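Local coordinates for protein leukotriene A-4 hydrolase (Saccharomyces cerevisiae, PDB 2XQ0) that removes N-terminal residues from di- and tripeptides as a zinc-dependent aminopeptidase of the M1 family, and has low epoxide hydrolase activity in vitro, at residues D65-T71 with S99-N105; L74-H80 with L114-T120; T21-Y25 with C157-V163. All coordinates share one frame; numbering follows the deposited sequence.

How the contacts relate
All three contacts lie within the N-terminal beta domain of this M1 enzyme. Contacts 1 and 2 are antiparallel pairs of one large mixed sheet, their centres about 12 Å apart; their segments alternate along the chain, and they pack on each other where L69 and L101 reach I116 and where I103 meets V79 and L114. Contact 3 joins two loops and closes the chain around both of the others. Its centre is about 11 Å from that of contact 1 and about 17 Å from that of contact 2, which it does not touch. It lies between segment 65-71, through D70 and F158, and the catalytic domain, through S162 to C315.

Contact 1: residues D65-T71 with S99-N105; sequences DELHLDT and SRLVINN
H68 and R100 meet on the face of the strand pair that also carries E66, V102 and N104. R100 CD lies over one face of the imidazole, 4.0 Å from the H68 ring centroid and 23° off the normal, a CH-pi contact. An extended start to the arginine chain (chi1 179°) lays CD over the ring, and a bend at chi3 (-77°) then turns NE and the guanidinium away toward L22 O and the carboxylate of E91. In its own plane the ring is held by E66: H68 NE2 donates to E66 OE2 over 3.0 Å, meeting its anti side tilted from the carboxylate plane and fixing the ring's rotation. V102 stands alongside H68, and V102 CG1 packs against E66 CD at 3.5 Å.

The reverse face is apolar. L67 CB and I103 CB face each other at 3.8 Å, and the side chains of T71 and L101 cross at about a right angle, CG2 touching CB. Paired backbone bonds link L67 with I103 and L69 with L101. Beyond them S99 O takes a 2.7 Å bond from T71 OG1 and a weak one from T71 N.

Strand 66-69 forms one edge of its sheet, with 101-104 between it and 84-90. The apolar face lies on F112 and I116 of strand 111-120 and on V79 and I81 of strand 74-81, while N24 bonds to the outer backbone edge at E66 and H68.

Contact 2: residues L74-H80 with L114-T120; sequences LDVQEVH and LNIQFRT
L74-H80 and L114-T120 run antiparallel, their axes 155° apart and 4.6 Å at closest approach, and a classic beta bulge interrupts the pairing where Q77 and E78 both face Q117. Q77 N donates to Q117 O at 2.9 Å. The second bond, from E78 N to Q117 O, is weak and 3.4 Å long; Q117 N returns a bond to E78 O. Beyond the bulge, H80 and N115 bond in both directions, as do D75 and R119 before it.

At the bulge E78 and Q117 lie side by side, pointing the same way, with carboxylate and amide planes turned 56° apart. E78 OE1 comes within 3.1 Å of Q117 NE2. The two acceptors E78 OE2 and Q117 OE1 are bridged by a water that donates to both, reaching E78 OE2 at 2.7 Å. H80 lies just beyond, its ring almost coplanar with the Q117 amide and its CE1 near NE2.

The two strands sit inside the large sheet of the M1 N-terminal beta domain: 84-90 pairs with the other edge of 74-81, and 45-56 with the other edge of 111-120, where T51 receives a bond from N115 ND2.

At the far end R119, its CG set between the backbone N and the carbonyl carbon (chi1 59°), runs alongside D75. Its CG and CD methylenes touch D75 CB and OD2, R119 CD to D75 OD2 at 3.5 Å, while the guanidinium stays out of contact with the carboxylate and no salt bridge forms.

V76, V79, I116 and F118 make the other side: V76 CG1 packs on I116 CG2 at 3.7 Å and V79 CG1 on L114 CD1 at 3.6 Å. L74 leans obliquely against the F118 ring, where F155 and P156 close over the strands, while I103 of strand 101-104 lies against V79 and L114.

Contact 3: residues T21-Y25 with C157-V163; sequences TLSNY and CFDTPSV
Y25 and T160 make the aromatic part of this contact. The methyl CG2 of T160 stands over one face of the Y25 ring, 4.0 Å from its centroid and 18° off the normal, a CH-pi contact. The ring gets there because Y25 CG sits between its backbone N and carbonyl carbon (chi1 70°), which turns it across the threonine at about a right angle.

Apolar packing extends the same patch. V163 CG2 presses on Y25 CB at 3.6 Å, and Y25 CB also leans on the ring of F158. S23 comes at that ring from its edge, with S23 CB 3.5 Å from F158 CD1. The F158 side chain also touches L67 and L69 of strand 66-69 and F28 and V30 of strand 28-40.

Both partners are loops, one leading into strand 28-40 and the other into strand 165-172, neighbours running parallel in the large sheet, and each loop is shaped by an ST turn. T21 OG1 accepts from S23 N at 3.0 Å and from S23 OG at 2.8 Å, with a probable hydrogen bond to D70 as well. T160 OG1 accepts from S162 N at the start of a type I turn running from T160 to V163, and it also bonds to D18. F158 and D159 are centres of successive inverse gamma turns.

No direct hydrogen bond crosses between the loops. A water does the bridging instead: it lies in the plane of the Y25 ring, 2.7 Å from Y25 OH, and donates to S162 OG over 2.8 Å. Y25 OH is bonded to D18 N too, and S162 OG to C315 O of the catalytic domain. D159, in a salt bridge with R152, has its side chain about 11 Å from the bound bestatin.

Contact 1: residues D65-T71 with S99-N105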
loop_
_atom_site.group_PDB
_atom_site.type_symbol
_atom_site.label_atom_id
_atom_site.label_comp_id
_atom_site.label_asym_id
_atom_site.label_seq_id
_atom_site.Cartn_x
_atom_site.Cartn_y
_atom_site.Cartn_z
ATOM N N ASP A 65 -27.800 -3.218 -27.351
ATOM C CA ASP A 65 -27.296 -3.508 -26.011
ATOM C C ASP A 65 -25.921 -4.170 -26.070
ATOM O O ASP A 65 -25.739 -5.203 -26.715
ATOM C CB ASP A 65 -28.268 -4.392 -25.236
ATOM C CG ASP A 65 -28.223 -4.122 -23.752
ATOM O OD1 ASP A 65 -28.125 -5.087 -22.965
ATOM O OD2 ASP A 65 -28.267 -2.931 -23.377
ATOM N N GLU A 66 -24.955 -3.562 -25.391
ATOM C CA GLU A 66 -23.581 -4.030 -25.443
ATOM C C GLU A 66 -22.993 -4.181 -24.051
ATOM O O GLU A 66 -23.396 -3.483 -23.120
ATOM C CB GLU A 66 -22.719 -3.050 -26.235
ATOM C CG GLU A 66 -22.923 -3.084 -27.735
ATOM C CD GLU A 66 -22.178 -1.964 -28.437
ATOM O OE1 GLU A 66 -22.003 -2.045 -29.676
ATOM O OE2 GLU A 66 -21.765 -1.006 -27.747
ATOM N N LEU A 67 -22.047 -5.105 -23.932
ATOM C CA LEU A 67 -21.179 -5.213 -22.763
ATOM C C LEU A 67 -19.958 -4.390 -23.092
ATOM O O LEU A 67 -19.428 -4.509 -24.191
ATOM C CB LEU A 67 -20.696 -6.651 -22.587
ATOM C CG LEU A 67 -21.257 -7.638 -21.566
ATOM C CD1 LEU A 67 -21.206 -7.069 -20.153
ATOM C CD2 LEU A 67 -22.661 -8.058 -21.943
ATOM N N HIS A 68 -19.503 -3.572 -22.149
ATOM C CA HIS A 68 -18.259 -2.839 -22.303
ATOM C C HIS A 68 -17.375 -3.255 -21.130
ATOM O O HIS A 68 -17.745 -3.058 -19.968
ATOM C CB HIS A 68 -18.485 -1.333 -22.197
ATOM C CG HIS A 68 -19.259 -0.744 -23.331
ATOM N ND1 HIS A 68 -19.690 0.564 -23.332
ATOM C CD2 HIS A 68 -19.692 -1.283 -24.497
ATOM C CE1 HIS A 68 -20.346 0.812 -24.451
ATOM N NE2 HIS A 68 -20.361 -0.294 -25.174
ATOM N N LEU A 69 -16.216 -3.831 -21.424
ATOM C CA LEU A 69 -15.270 -4.194 -20.359
ATOM C C LEU A 69 -13.946 -3.444 -20.514
ATOM O O LEU A 69 -13.614 -2.943 -21.602
ATOM C CB LEU A 69 -15.032 -5.713 -20.304
ATOM C CG LEU A 69 -16.184 -6.702 -20.030
ATOM C CD1 LEU A 69 -15.669 -8.121 -19.809
ATOM C CD2 LEU A 69 -16.998 -6.310 -18.846
ATOM N N ASP A 70 -13.202 -3.367 -19.409
ATOM C CA ASP A 70 -11.898 -2.722 -19.353
ATOM C C ASP A 70 -10.875 -3.750 -19.809
ATOM O O ASP A 70 -10.985 -4.907 -19.452
ATOM C CB ASP A 70 -11.558 -2.380 -17.889
ATOM C CG ASP A 70 -12.327 -1.180 -17.351
ATOM O OD1 ASP A 70 -12.161 -0.081 -17.915
ATOM O OD2 ASP A 70 -13.042 -1.323 -16.322
ATOM N N THR A 71 -9.888 -3.329 -20.589
ATOM C CA THR A 71 -8.702 -4.139 -20.847
ATOM C C THR A 71 -7.568 -3.167 -21.019
ATOM O O THR A 71 -7.806 -1.992 -21.310
ATOM C CB THR A 71 -8.793 -5.005 -22.145
ATOM O OG1 THR A 71 -8.604 -4.183 -23.305
ATOM C CG2 THR A 71 -10.113 -5.727 -22.236
ATOM N N SER A 99 -8.004 0.076 -23.233
ATOM C CA SER A 99 -8.727 -0.274 -24.451
ATOM C C SER A 99 -10.064 -0.895 -24.095
ATOM O O SER A 99 -10.121 -1.977 -23.535
ATOM C CB SER A 99 -7.913 -1.268 -25.298
ATOM O OG SER A 99 -6.661 -0.718 -25.681
ATOM N N ARG A 100 -11.153 -0.220 -24.426
ATOM C CA ARG A 100 -12.463 -0.762 -24.107
ATOM C C ARG A 100 -12.749 -1.983 -24.978
ATOM O O ARG A 100 -12.526 -1.957 -26.181
ATOM C CB ARG A 100 -13.546 0.302 -24.316
ATOM C CG ARG A 100 -14.959 -0.197 -24.035
ATOM C CD ARG A 100 -16.009 0.879 -24.394
ATOM N NE ARG A 100 -16.099 1.935 -23.388
ATOM C CZ ARG A 100 -15.867 3.222 -23.625
ATOM N NH1 ARG A 100 -15.528 3.620 -24.838
ATOM N NH2 ARG A 100 -15.977 4.115 -22.648
ATOM N N LEU A 101 -13.257 -3.049 -24.364
ATOM C CA LEU A 101 -13.665 -4.234 -25.101
ATOM C C LEU A 101 -15.174 -4.185 -25.222
ATOM O O LEU A 101 -15.873 -4.083 -24.222
ATOM C CB LEU A 101 -13.257 -5.504 -24.352
ATOM C CG LEU A 101 -13.939 -6.811 -24.773
ATOM C CD1 LEU A 101 -13.584 -7.193 -26.233
ATOM C CD2 LEU A 101 -13.557 -7.944 -23.804
ATOM N N VAL A 102 -15.676 -4.269 -26.445
ATOM C CA VAL A 102 -17.099 -4.072 -26.692
ATOM C C VAL A 102 -17.698 -5.377 -27.189
ATOM O O VAL A 102 -17.225 -5.952 -28.170
ATOM C CB VAL A 102 -17.315 -2.987 -27.738
ATOM C CG1 VAL A 102 -18.798 -2.899 -28.121
ATOM C CG2 VAL A 102 -16.776 -1.642 -27.209
ATOM N N ILE A 103 -18.726 -5.851 -26.501
ATOM C CA ILE A 103 -19.294 -7.156 -26.800
ATOM C C ILE A 103 -20.782 -7.012 -27.067
ATOM O O ILE A 103 -21.488 -6.355 -26.314
ATOM C CB ILE A 103 -19.086 -8.148 -25.627
ATOM C CG1 ILE A 103 -17.598 -8.312 -25.315
ATOM C CG2 ILE A 103 -19.711 -9.504 -25.964
ATOM C CD1 ILE A 103 -17.306 -8.975 -23.946
ATOM N N ASN A 104 -21.252 -7.618 -28.148
ATOM C CA ASN A 104 -22.666 -7.608 -28.466
ATOM C C ASN A 104 -23.339 -8.743 -27.735
ATOM O O ASN A 104 -23.020 -9.901 -27.982
ATOM C CB ASN A 104 -22.861 -7.791 -29.975
ATOM C CG ASN A 104 -24.289 -8.148 -30.340
ATOM O OD1 ASN A 104 -25.241 -7.539 -29.851
ATOM N ND2 ASN A 104 -24.444 -9.139 -31.208
ATOM N N ASN A 105 -24.261 -8.435 -26.825
ATOM C CA ASN A 105 -24.958 -9.516 -26.131
ATOM C C ASN A 105 -26.395 -9.726 -26.608
ATOM O O ASN A 105 -27.335 -9.092 -26.123
ATOM C CB ASN A 105 -24.868 -9.396 -24.603
ATOM C CG ASN A 105 -25.466 -8.118 -24.074
ATOM O OD1 ASN A 105 -25.461 -7.085 -24.745
ATOM N ND2 ASN A 105 -25.980 -8.174 -22.852
#

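Contact 2: residues L74-H80 with L114-T120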
loop_
_atom_site.group_PDB
_atom_site.type_symbol
_atom_site.label_atom_id
_atom_site.label_comp_id
_atom_site.label_asym_id
_atom_site.label_seq_id
_atom_site.Cartn_x
_atom_site.Cartn_y
_atom_site.Cartn_z
ATOM N N LEU A 74 -4.190 -6.417 -23.396
ATOM C CA LEU A 74 -4.527 -7.841 -23.467
ATOM C C LEU A 74 -4.698 -8.272 -24.917
ATOM O O LEU A 74 -5.033 -7.464 -25.788
ATOM C CB LEU A 74 -5.804 -8.169 -22.697
ATOM C CG LEU A 74 -5.813 -8.028 -21.185
ATOM C CD1 LEU A 74 -7.224 -8.257 -20.637
ATOM C CD2 LEU A 74 -4.831 -8.998 -20.571
ATOM N N ASP A 75 -4.437 -9.548 -25.168
ATOM C CA ASP A 75 -4.763 -10.174 -26.437
ATOM C C ASP A 75 -6.086 -10.930 -26.229
ATOM O O ASP A 75 -6.092 -12.036 -25.706
ATOM C CB ASP A 75 -3.623 -11.129 -26.824
ATOM C CG ASP A 75 -3.874 -11.870 -28.116
ATOM O OD1 ASP A 75 -4.881 -11.590 -28.801
ATOM O OD2 ASP A 75 -3.042 -12.747 -28.445
ATOM N N VAL A 76 -7.208 -10.315 -26.602
ATOM C CA VAL A 76 -8.505 -10.983 -26.497
ATOM C C VAL A 76 -8.743 -11.852 -27.739
ATOM O O VAL A 76 -8.717 -11.365 -28.871
ATOM C CB VAL A 76 -9.665 -9.977 -26.334
ATOM C CG1 VAL A 76 -11.008 -10.707 -26.258
ATOM C CG2 VAL A 76 -9.458 -9.125 -25.083
ATOM N N GLN A 77 -8.990 -13.136 -27.514
ATOM C CA GLN A 77 -8.946 -14.124 -28.589
ATOM C C GLN A 77 -10.321 -14.579 -29.041
ATOM O O GLN A 77 -10.589 -14.664 -30.247
ATOM C CB GLN A 77 -8.120 -15.334 -28.144
ATOM C CG GLN A 77 -6.679 -15.014 -27.859
ATOM C CD GLN A 77 -5.993 -16.136 -27.114
ATOM O OE1 GLN A 77 -6.510 -16.635 -26.114
ATOM N NE2 GLN A 77 -4.824 -16.542 -27.596
ATOM N N GLU A 78 -11.187 -14.887 -28.081
ATOM C CA GLU A 78 -12.532 -15.350 -28.407
ATOM C C GLU A 78 -13.484 -14.920 -27.311
ATOM O O GLU A 78 -13.082 -14.764 -26.168
ATOM C CB GLU A 78 -12.569 -16.880 -28.531
ATOM C CG GLU A 78 -11.610 -17.464 -29.557
ATOM C CD GLU A 78 -11.517 -18.986 -29.491
ATOM O OE1 GLU A 78 -12.540 -19.641 -29.198
ATOM O OE2 GLU A 78 -10.414 -19.527 -29.736
ATOM N N VAL A 79 -14.752 -14.745 -27.660
ATOM C CA VAL A 79 -15.793 -14.458 -26.679
ATOM C C VAL A 79 -17.042 -15.295 -26.958
ATOM O O VAL A 79 -17.520 -15.355 -28.102
ATOM C CB VAL A 79 -16.228 -12.994 -26.739
ATOM C CG1 VAL A 79 -17.298 -12.742 -25.688
ATOM C CG2 VAL A 79 -15.033 -12.056 -26.550
ATOM N N HIS A 80 -17.576 -15.918 -25.913
ATOM C CA HIS A 80 -18.810 -16.693 -26.013
ATOM C C HIS A 80 -19.804 -16.213 -24.962
ATOM O O HIS A 80 -19.427 -15.902 -23.828
ATOM C CB HIS A 80 -18.536 -18.170 -25.757
ATOM C CG HIS A 80 -17.803 -18.861 -26.860
ATOM N ND1 HIS A 80 -16.428 -18.877 -26.942
ATOM C CD2 HIS A 80 -18.251 -19.593 -27.904
ATOM C CE1 HIS A 80 -16.061 -19.574 -28.001
ATOM N NE2 HIS A 80 -17.147 -20.019 -28.605
ATOM N N LEU A 114 -20.861 -15.231 -19.526
ATOM C CA LEU A 114 -19.925 -14.599 -20.457
ATOM C C LEU A 114 -18.531 -15.200 -20.310
ATOM O O LEU A 114 -17.938 -15.139 -19.231
ATOM C CB LEU A 114 -19.870 -13.099 -20.197
ATOM C CG LEU A 114 -18.721 -12.364 -20.887
ATOM C CD1 LEU A 114 -18.834 -12.494 -22.395
ATOM C CD2 LEU A 114 -18.689 -10.912 -20.472
ATOM N N ASN A 115 -18.017 -15.795 -21.385
ATOM C CA ASN A 115 -16.670 -16.351 -21.372
ATOM C C ASN A 115 -15.761 -15.631 -22.365
ATOM O O ASN A 115 -16.101 -15.461 -23.537
ATOM C CB ASN A 115 -16.688 -17.855 -21.667
ATOM C CG ASN A 115 -15.300 -18.484 -21.598
ATOM O OD1 ASN A 115 -14.604 -18.597 -22.607
ATOM N ND2 ASN A 115 -14.898 -18.895 -20.413
ATOM N N ILE A 116 -14.601 -15.200 -21.890
ATOM C CA ILE A 116 -13.624 -14.545 -22.753
ATOM C C ILE A 116 -12.278 -15.247 -22.648
ATOM O O ILE A 116 -11.701 -15.335 -21.561
ATOM C CB ILE A 116 -13.418 -13.093 -22.332
ATOM C CG1 ILE A 116 -14.767 -12.366 -22.225
ATOM C CG2 ILE A 116 -12.450 -12.392 -23.283
ATOM C CD1 ILE A 116 -14.709 -11.114 -21.396
ATOM N N GLN A 117 -11.769 -15.724 -23.775
ATOM C CA GLN A 117 -10.433 -16.296 -23.821
ATOM C C GLN A 117 -9.450 -15.206 -24.160
ATOM O O GLN A 117 -9.693 -14.392 -25.047
ATOM C CB GLN A 117 -10.332 -17.391 -24.879
ATOM C CG GLN A 117 -11.128 -18.631 -24.569
ATOM C CD GLN A 117 -11.170 -19.569 -25.748
ATOM O OE1 GLN A 117 -10.129 -19.935 -26.297
ATOM N NE2 GLN A 117 -12.373 -19.949 -26.159
ATOM N N PHE A 118 -8.324 -15.203 -23.467
ATOM C CA PHE A 118 -7.365 -14.138 -23.652
ATOM C C PHE A 118 -5.995 -14.614 -23.216
ATOM O O PHE A 118 -5.865 -15.679 -22.598
ATOM C CB PHE A 118 -7.778 -12.930 -22.797
ATOM C CG PHE A 118 -7.651 -13.177 -21.326
ATOM C CD1 PHE A 118 -8.650 -13.844 -20.632
ATOM C CD2 PHE A 118 -6.524 -12.773 -20.642
ATOM C CE1 PHE A 118 -8.523 -14.085 -19.279
ATOM C CE2 PHE A 118 -6.393 -13.018 -19.308
ATOM C CZ PHE A 118 -7.392 -13.684 -18.620
ATOM N N ARG A 119 -4.981 -13.808 -23.522
ATOM C CA ARG A 119 -3.671 -13.961 -22.913
ATOM C C ARG A 119 -3.084 -12.583 -22.590
ATOM O O ARG A 119 -3.414 -11.586 -23.238
ATOM C CB ARG A 119 -2.733 -14.748 -23.837
ATOM C CG ARG A 119 -2.525 -14.105 -25.197
ATOM C CD ARG A 119 -1.718 -15.013 -26.144
ATOM N NE ARG A 119 -0.382 -15.249 -25.608
ATOM C CZ ARG A 119 0.025 -16.398 -25.074
ATOM N NH1 ARG A 119 -0.793 -17.443 -25.025
ATOM N NH2 ARG A 119 1.266 -16.504 -24.608
ATOM N N THR A 120 -2.220 -12.530 -21.580
ATOM C CA THR A 120 -1.463 -11.321 -21.311
ATOM C C THR A 120 -0.392 -11.085 -22.381
ATOM O O THR A 120 -0.024 -11.994 -23.128
ATOM C CB THR A 120 -0.842 -11.325 -19.899
ATOM O OG1 THR A 120 0.084 -12.429 -19.748
ATOM C CG2 THR A 120 -1.936 -11.430 -18.862
HETATM O O HOH W 1 -8.137 -20.109 -28.329
#

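Contact 3: residues T21-Y25 with C157-V163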
loop_
_atom_site.group_PDB
_atom_site.type_symbol
_atom_site.label_atom_id
_atom_site.label_comp_id
_atom_site.label_asym_id
_atom_site.label_seq_id
_atom_site.Cartn_x
_atom_site.Cartn_y
_atom_site.Cartn_z
ATOM N N THR A 21 -13.161 3.862 -15.071
ATOM C CA THR A 21 -13.452 2.631 -15.825
ATOM C C THR A 21 -14.113 2.966 -17.158
ATOM O O THR A 21 -14.863 3.935 -17.271
ATOM C CB THR A 21 -14.342 1.645 -15.044
ATOM O OG1 THR A 21 -14.595 0.484 -15.839
ATOM C CG2 THR A 21 -15.663 2.267 -14.698
ATOM N N LEU A 22 -13.830 2.154 -18.168
ATOM C CA LEU A 22 -14.463 2.299 -19.473
ATOM C C LEU A 22 -15.639 1.327 -19.576
ATOM O O LEU A 22 -16.313 1.253 -20.603
ATOM C CB LEU A 22 -13.447 2.008 -20.578
ATOM C CG LEU A 22 -12.238 2.942 -20.600
ATOM C CD1 LEU A 22 -11.271 2.573 -21.722
ATOM C CD2 LEU A 22 -12.695 4.383 -20.737
ATOM N N SER A 23 -15.866 0.565 -18.513
ATOM C CA SER A 23 -16.888 -0.479 -18.527
ATOM C C SER A 23 -18.279 0.111 -18.285
ATOM O O SER A 23 -18.406 1.229 -17.789
ATOM C CB SER A 23 -16.588 -1.550 -17.483
ATOM O OG SER A 23 -16.887 -1.082 -16.181
ATOM N N ASN A 24 -19.328 -0.620 -18.650
ATOM C CA ASN A 24 -20.664 -0.119 -18.325
ATOM C C ASN A 24 -21.234 -0.890 -17.152
ATOM O O ASN A 24 -22.263 -1.559 -17.243
ATOM C CB ASN A 24 -21.606 -0.065 -19.539
ATOM C CG ASN A 24 -21.740 -1.395 -20.277
ATOM O OD1 ASN A 24 -21.064 -2.383 -19.984
ATOM N ND2 ASN A 24 -22.623 -1.405 -21.265
ATOM N N TYR A 25 -20.539 -0.771 -16.033
ATOM C CA TYR A 25 -20.810 -1.608 -14.880
ATOM C C TYR A 25 -22.149 -1.324 -14.209
ATOM O O TYR A 25 -22.718 -2.206 -13.565
ATOM C CB TYR A 25 -19.684 -1.477 -13.859
ATOM C CG TYR A 25 -19.623 -0.134 -13.165
ATOM C CD1 TYR A 25 -20.193 0.045 -11.908
ATOM C CD2 TYR A 25 -19.011 0.960 -13.771
ATOM C CE1 TYR A 25 -20.125 1.272 -11.254
ATOM C CE2 TYR A 25 -18.949 2.190 -13.133
ATOM C CZ TYR A 25 -19.492 2.329 -11.865
ATOM O OH TYR A 25 -19.414 3.539 -11.222
ATOM N N CYS A 157 -12.364 -7.218 -17.476
ATOM C CA CYS A 157 -13.283 -7.187 -16.357
ATOM C C CYS A 157 -13.936 -5.827 -16.174
ATOM O O CYS A 157 -13.635 -4.861 -16.880
ATOM C CB CYS A 157 -12.539 -7.568 -15.067
ATOM S SG CYS A 157 -11.125 -6.499 -14.659
ATOM N N PHE A 158 -14.853 -5.753 -15.224
ATOM C CA PHE A 158 -15.372 -4.459 -14.792
ATOM C C PHE A 158 -14.397 -3.955 -13.735
ATOM O O PHE A 158 -14.581 -4.201 -12.538
ATOM C CB PHE A 158 -16.754 -4.629 -14.191
ATOM C CG PHE A 158 -17.790 -5.111 -15.166
ATOM C CD1 PHE A 158 -18.274 -4.275 -16.157
ATOM C CD2 PHE A 158 -18.292 -6.393 -15.084
ATOM C CE1 PHE A 158 -19.240 -4.709 -17.050
ATOM C CE2 PHE A 158 -19.268 -6.827 -15.978
ATOM C CZ PHE A 158 -19.737 -5.983 -16.961
ATOM N N ASP A 159 -13.339 -3.283 -14.180
ATOM C CA ASP A 159 -12.217 -2.910 -13.306
ATOM C C ASP A 159 -12.508 -1.642 -12.502
ATOM O O ASP A 159 -11.879 -0.587 -12.702
ATOM C CB ASP A 159 -10.915 -2.751 -14.115
ATOM C CG ASP A 159 -9.676 -2.653 -13.232
ATOM O OD1 ASP A 159 -9.786 -2.847 -12.000
ATOM O OD2 ASP A 159 -8.570 -2.391 -13.767
ATOM N N THR A 160 -13.459 -1.759 -11.578
ATOM C CA THR A 160 -13.805 -0.654 -10.681
ATOM C C THR A 160 -14.031 -1.206 -9.270
ATOM O O THR A 160 -14.512 -2.325 -9.104
ATOM C CB THR A 160 -15.051 0.146 -11.200
ATOM O OG1 THR A 160 -15.617 0.911 -10.134
ATOM C CG2 THR A 160 -16.105 -0.779 -11.746
ATOM N N PRO A 161 -13.654 -0.436 -8.245
ATOM C CA PRO A 161 -13.888 -0.960 -6.894
ATOM C C PRO A 161 -15.377 -0.958 -6.518
ATOM O O PRO A 161 -15.741 -1.531 -5.487
ATOM C CB PRO A 161 -13.056 -0.039 -6.004
ATOM C CG PRO A 161 -12.820 1.211 -6.820
ATOM C CD PRO A 161 -12.765 0.743 -8.255
ATOM N N SER A 162 -16.219 -0.358 -7.364
ATOM C CA SER A 162 -17.670 -0.459 -7.220
ATOM C C SER A 162 -18.207 -1.852 -7.517
ATOM O O SER A 162 -19.296 -2.200 -7.072
ATOM C CB SER A 162 -18.402 0.557 -8.112
ATOM O OG SER A 162 -18.345 1.859 -7.561
ATOM N N VAL A 163 -17.459 -2.656 -8.272
ATOM C CA VAL A 163 -17.937 -3.999 -8.604
ATOM C C VAL A 163 -17.224 -5.049 -7.766
ATOM O O VAL A 163 -16.005 -5.126 -7.807
ATOM C CB VAL A 163 -17.744 -4.294 -10.105
ATOM C CG1 VAL A 163 -18.114 -5.745 -10.444
ATOM C CG2 VAL A 163 -18.585 -3.322 -10.929
HETATM O O HOH W 2 -20.091 3.783 -8.574
#